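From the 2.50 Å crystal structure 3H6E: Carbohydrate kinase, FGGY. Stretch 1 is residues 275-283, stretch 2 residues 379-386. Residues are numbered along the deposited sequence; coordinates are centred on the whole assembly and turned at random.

Stretch 1, residues 275-283: TLPEARDCL
Stretch 2, residues 379-386: DTALDLIG

Packing of a looping segment, residues 275-283, against the C-terminal end of a helix and the residues that follow, residues 379-386, in one chain. No hydrogen bond crosses between them; the contact buries 290 Å², both sides summed. In the first stretch, Leu 276 (phi/psi -66/145) and Pro 277 (-83/97) are extended, and a tight turn follows through a 3-10 segment, Glu 278 (-57/-37) and Ala 279 (-70/-16), then Arg 280 (-103/24), held by Arg 280 N to Pro 277 O (3.1 Å) and Asp 281 N to Glu 278 O (3.2 Å). Asp 281 takes positive phi (69/44), and the chain straightens into a strand at Cys 282 (-107/161) and Leu 283 (-159/171). The helix bonds Asp 383 N to Asp 379 O (3.2 Å) and Leu 384 N to Thr 380 O (3.1 Å), then closes in a Schellman motif: Gly 386 (77/27, a positive phi that favours glycine) bonds through N to Asp 383 O (3.2 Å). From Leu 276 to Arg 280 the loop runs roughly opposite to the helix, with Leu 276 CA 7.4 Å from Ile 385 CA. Leu 384 is the centre of the contact. The CB of Leu 384 points toward the loop, and off-well chi1 (-102°) and chi2 (33°) place CG 4.3 Å from Pro 277 CG, CD2 3.8 Å from Cys 282 SG, and CD1 3.5 Å from Arg 280 NH2, at the guanidinium edge. Arg 280 (m, t, p, chi4 75°) reaches across toward the helix, bringing NH2 also to 3.3 Å from Thr 380 CG2; these are van der Waals contacts with methyls. Thr 380, chi1 m, has OG1 hydrogen-bonded elsewhere in the structure. Leu 276 leaves its backbone sideways, but its m, t rotamer carries CD2 to 3.4 Å from Leu 384 O, a van der Waals contact of methyl on carbonyl, and 4.1 Å from Ile 385 CG2. Ile 385 (p, t) also sets CG2 4.4 Å from SG of Cys 282 (chi1 m), whose sulfur packs on Leu 384 and lies more loosely by Ile 385.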

ATOM      1  N   THR A 275      16.344   4.204  13.127  1.00 30.30           N
ATOM      2  CA  THR A 275      17.658   4.197  12.498  1.00 29.88           C
ATOM      3  C   THR A 275      17.589   4.121  10.963  1.00 29.67           C
ATOM      4  O   THR A 275      18.614   4.210  10.282  1.00 28.53           O
ATOM      5  CB  THR A 275      18.497   3.019  13.021  1.00 31.67           C
ATOM      6  OG1 THR A 275      19.889   3.329  12.896  1.00 35.33           O
ATOM      7  CG2 THR A 275      18.180   1.745  12.243  1.00 27.99           C
ATOM      8  N   LEU A 276      16.382   3.963  10.424  1.00 27.48           N
ATOM      9  CA  LEU A 276      16.188   3.812   8.981  1.00 26.87           C
ATOM     10  C   LEU A 276      16.557   5.072   8.202  1.00 25.98           C
ATOM     11  O   LEU A 276      16.337   6.183   8.669  1.00 26.03           O
ATOM     12  CB  LEU A 276      14.743   3.412   8.671  1.00 26.31           C
ATOM     13  CG  LEU A 276      14.331   1.986   9.034  1.00 25.50           C
ATOM     14  CD1 LEU A 276      12.819   1.835   9.002  1.00 22.19           C
ATOM     15  CD2 LEU A 276      15.003   0.979   8.105  1.00 23.74           C
ATOM     16  N   PRO A 277      17.114   4.889   6.997  1.00 25.73           N
ATOM     17  CA  PRO A 277      17.626   5.942   6.112  1.00 24.86           C
ATOM     18  C   PRO A 277      16.538   6.607   5.276  1.00 25.73           C
ATOM     19  O   PRO A 277      16.188   6.082   4.220  1.00 29.22           O
ATOM     20  CB  PRO A 277      18.578   5.181   5.170  1.00 25.94           C
ATOM     21  CG  PRO A 277      18.638   3.756   5.690  1.00 26.81           C
ATOM     22  CD  PRO A 277      17.376   3.551   6.450  1.00 25.95           C
ATOM     23  N   GLU A 278      16.033   7.753   5.719  1.00 25.57           N
ATOM     24  CA  GLU A 278      14.981   8.452   4.986  1.00 26.41           C
ATOM     25  C   GLU A 278      15.379   8.774   3.547  1.00 28.79           C
ATOM     26  O   GLU A 278      14.550   8.708   2.637  1.00 31.15           O
ATOM     27  CB  GLU A 278      14.577   9.743   5.701  1.00 27.48           C
ATOM     28  CG  GLU A 278      13.551  10.563   4.927  1.00 27.27           C
ATOM     29  CD  GLU A 278      13.256  11.906   5.568  1.00 28.59           C
ATOM     30  OE1 GLU A 278      13.942  12.262   6.553  1.00 29.64           O
ATOM     31  OE2 GLU A 278      12.340  12.605   5.081  1.00 27.85           O
ATOM     32  N   ALA A 279      16.645   9.120   3.341  1.00 27.49           N
ATOM     33  CA  ALA A 279      17.106   9.549   2.027  1.00 25.36           C
ATOM     34  C   ALA A 279      17.154   8.412   1.014  1.00 28.10           C
ATOM     35  O   ALA A 279      17.242   8.649  -0.190  1.00 30.62           O
ATOM     36  CB  ALA A 279      18.458  10.219   2.136  1.00 26.11           C
ATOM     37  N   ARG A 280      17.099   7.175   1.494  1.00 28.23           N
ATOM     38  CA  ARG A 280      17.151   6.035   0.588  1.00 27.65           C
ATOM     39  C   ARG A 280      15.775   5.406   0.378  1.00 27.77           C
ATOM     40  O   ARG A 280      15.655   4.234   0.014  1.00 28.02           O
ATOM     41  CB  ARG A 280      18.204   5.018   1.038  1.00 27.68           C
ATOM     42  CG  ARG A 280      19.596   5.354   0.515  1.00 26.96           C
ATOM     43  CD  ARG A 280      20.710   4.727   1.335  1.00 27.71           C
ATOM     44  NE  ARG A 280      20.817   3.284   1.149  1.00 31.28           N
ATOM     45  CZ  ARG A 280      21.333   2.702   0.073  1.00 28.64           C
ATOM     46  NH1 ARG A 280      21.780   3.440  -0.928  1.00 32.38           N
ATOM     47  NH2 ARG A 280      21.394   1.382  -0.002  1.00 30.19           N
ATOM     48  N   ASP A 281      14.743   6.216   0.602  1.00 26.34           N
ATOM     49  CA  ASP A 281      13.367   5.863   0.271  1.00 25.77           C
ATOM     50  C   ASP A 281      12.800   4.738   1.148  1.00 25.10           C
ATOM     51  O   ASP A 281      12.155   3.812   0.654  1.00 23.68           O
ATOM     52  CB  ASP A 281      13.246   5.512  -1.217  1.00 25.78           C
ATOM     53  CG  ASP A 281      12.046   6.174  -1.877  1.00 27.60           C
ATOM     54  OD1 ASP A 281      11.081   6.493  -1.153  1.00 27.24           O
ATOM     55  OD2 ASP A 281      12.072   6.394  -3.111  1.00 25.63           O
ATOM     56  N   CYS A 282      13.048   4.829   2.452  1.00 25.65           N
ATOM     57  CA  CYS A 282      12.436   3.923   3.419  1.00 23.36           C
ATOM     58  C   CYS A 282      11.359   4.665   4.204  1.00 24.02           C
ATOM     59  O   CYS A 282      11.339   5.896   4.231  1.00 25.64           O
ATOM     60  CB  CYS A 282      13.487   3.357   4.376  1.00 23.37           C
ATOM     61  SG  CYS A 282      14.728   2.282   3.602  1.00 23.90           S
ATOM     62  N   LEU A 283      10.464   3.917   4.837  1.00 22.13           N
ATOM     63  CA  LEU A 283       9.425   4.510   5.669  1.00 22.03           C
ATOM     64  C   LEU A 283       8.885   3.479   6.657  1.00 22.92           C
ATOM     65  O   LEU A 283       9.216   2.295   6.575  1.00 24.68           O
ATOM     66  CB  LEU A 283       8.291   5.083   4.811  1.00 22.40           C
ATOM     67  CG  LEU A 283       7.457   4.115   3.962  1.00 24.60           C
ATOM     68  CD1 LEU A 283       6.064   4.681   3.722  1.00 24.28           C
ATOM     69  CD2 LEU A 283       8.147   3.783   2.641  1.00 23.19           C
ATOM     70  N   ASP A 379      16.914  -6.067  -4.036  1.00 25.29           N
ATOM     71  CA  ASP A 379      17.811  -6.731  -3.100  1.00 25.83           C
ATOM     72  C   ASP A 379      18.382  -5.736  -2.094  1.00 24.66           C
ATOM     73  O   ASP A 379      18.426  -6.004  -0.897  1.00 23.80           O
ATOM     74  CB  ASP A 379      18.948  -7.413  -3.859  1.00 27.61           C
ATOM     75  CG  ASP A 379      19.979  -8.021  -2.936  1.00 29.66           C
ATOM     76  OD1 ASP A 379      19.727  -9.130  -2.416  1.00 27.99           O
ATOM     77  OD2 ASP A 379      21.040  -7.389  -2.738  1.00 29.32           O
ATOM     78  N   THR A 380      18.823  -4.587  -2.595  1.00 23.70           N
ATOM     79  CA  THR A 380      19.333  -3.527  -1.737  1.00 23.40           C
ATOM     80  C   THR A 380      18.235  -2.987  -0.823  1.00 22.46           C
ATOM     81  O   THR A 380      18.476  -2.710   0.352  1.00 22.75           O
ATOM     82  CB  THR A 380      19.925  -2.372  -2.574  1.00 24.91           C
ATOM     83  OG1 THR A 380      21.114  -2.823  -3.233  1.00 25.73           O
ATOM     84  CG2 THR A 380      20.264  -1.175  -1.695  1.00 22.16           C
ATOM     85  N   ALA A 381      17.029  -2.845  -1.368  1.00 20.82           N
ATOM     86  CA  ALA A 381      15.906  -2.298  -0.614  1.00 22.03           C
ATOM     87  C   ALA A 381      15.445  -3.230   0.505  1.00 21.73           C
ATOM     88  O   ALA A 381      15.157  -2.786   1.615  1.00 19.43           O
ATOM     89  CB  ALA A 381      14.757  -1.971  -1.542  1.00 21.08           C
ATOM     90  N   LEU A 382      15.379  -4.522   0.203  1.00 20.36           N
ATOM     91  CA  LEU A 382      15.005  -5.522   1.192  1.00 20.89           C
ATOM     92  C   LEU A 382      15.995  -5.551   2.349  1.00 21.90           C
ATOM     93  O   LEU A 382      15.615  -5.775   3.495  1.00 22.41           O
ATOM     94  CB  LEU A 382      14.919  -6.908   0.544  1.00 23.88           C
ATOM     95  CG  LEU A 382      13.678  -7.182  -0.314  1.00 22.47           C
ATOM     96  CD1 LEU A 382      13.988  -8.144  -1.455  1.00 20.50           C
ATOM     97  CD2 LEU A 382      12.519  -7.687   0.550  1.00 18.68           C
ATOM     98  N   ASP A 383      17.266  -5.320   2.042  1.00 22.76           N
ATOM     99  CA  ASP A 383      18.316  -5.324   3.060  1.00 24.73           C
ATOM    100  C   ASP A 383      18.295  -4.092   3.963  1.00 22.56           C
ATOM    101  O   ASP A 383      18.628  -4.185   5.141  1.00 23.83           O
ATOM    102  CB  ASP A 383      19.695  -5.485   2.417  1.00 23.95           C
ATOM    103  CG  ASP A 383      19.955  -6.904   1.962  1.00 27.28           C
ATOM    104  OD1 ASP A 383      19.234  -7.810   2.436  1.00 26.24           O
ATOM    105  OD2 ASP A 383      20.873  -7.115   1.142  1.00 28.40           O
ATOM    106  N   LEU A 384      17.914  -2.944   3.410  1.00 21.49           N
ATOM    107  CA  LEU A 384      17.777  -1.720   4.203  1.00 23.00           C
ATOM    108  C   LEU A 384      16.854  -1.887   5.408  1.00 22.22           C
ATOM    109  O   LEU A 384      17.013  -1.199   6.409  1.00 24.63           O
ATOM    110  CB  LEU A 384      17.273  -0.563   3.334  1.00 23.12           C
ATOM    111  CG  LEU A 384      18.280   0.484   2.851  1.00 25.38           C
ATOM    112  CD1 LEU A 384      19.655  -0.120   2.613  1.00 25.60           C
ATOM    113  CD2 LEU A 384      17.762   1.189   1.602  1.00 26.31           C
ATOM    114  N   ILE A 385      15.892  -2.801   5.310  1.00 23.07           N
ATOM    115  CA  ILE A 385      14.891  -2.972   6.360  1.00 22.54           C
ATOM    116  C   ILE A 385      15.026  -4.304   7.096  1.00 22.48           C
ATOM    117  O   ILE A 385      14.215  -4.622   7.964  1.00 21.43           O
ATOM    118  CB  ILE A 385      13.449  -2.836   5.806  1.00 22.10           C
ATOM    119  CG1 ILE A 385      13.216  -3.828   4.664  1.00 22.11           C
ATOM    120  CG2 ILE A 385      13.190  -1.413   5.330  1.00 21.85           C
ATOM    121  CD1 ILE A 385      11.806  -3.802   4.106  1.00 20.23           C
ATOM    122  N   GLY A 386      16.045  -5.081   6.744  1.00 22.92           N
ATOM    123  CA  GLY A 386      16.313  -6.337   7.422  1.00 21.13           C
ATOM    124  C   GLY A 386      15.393  -7.478   7.029  1.00 22.54           C
ATOM    125  O   GLY A 386      15.176  -8.399   7.818  1.00 22.18           O
TER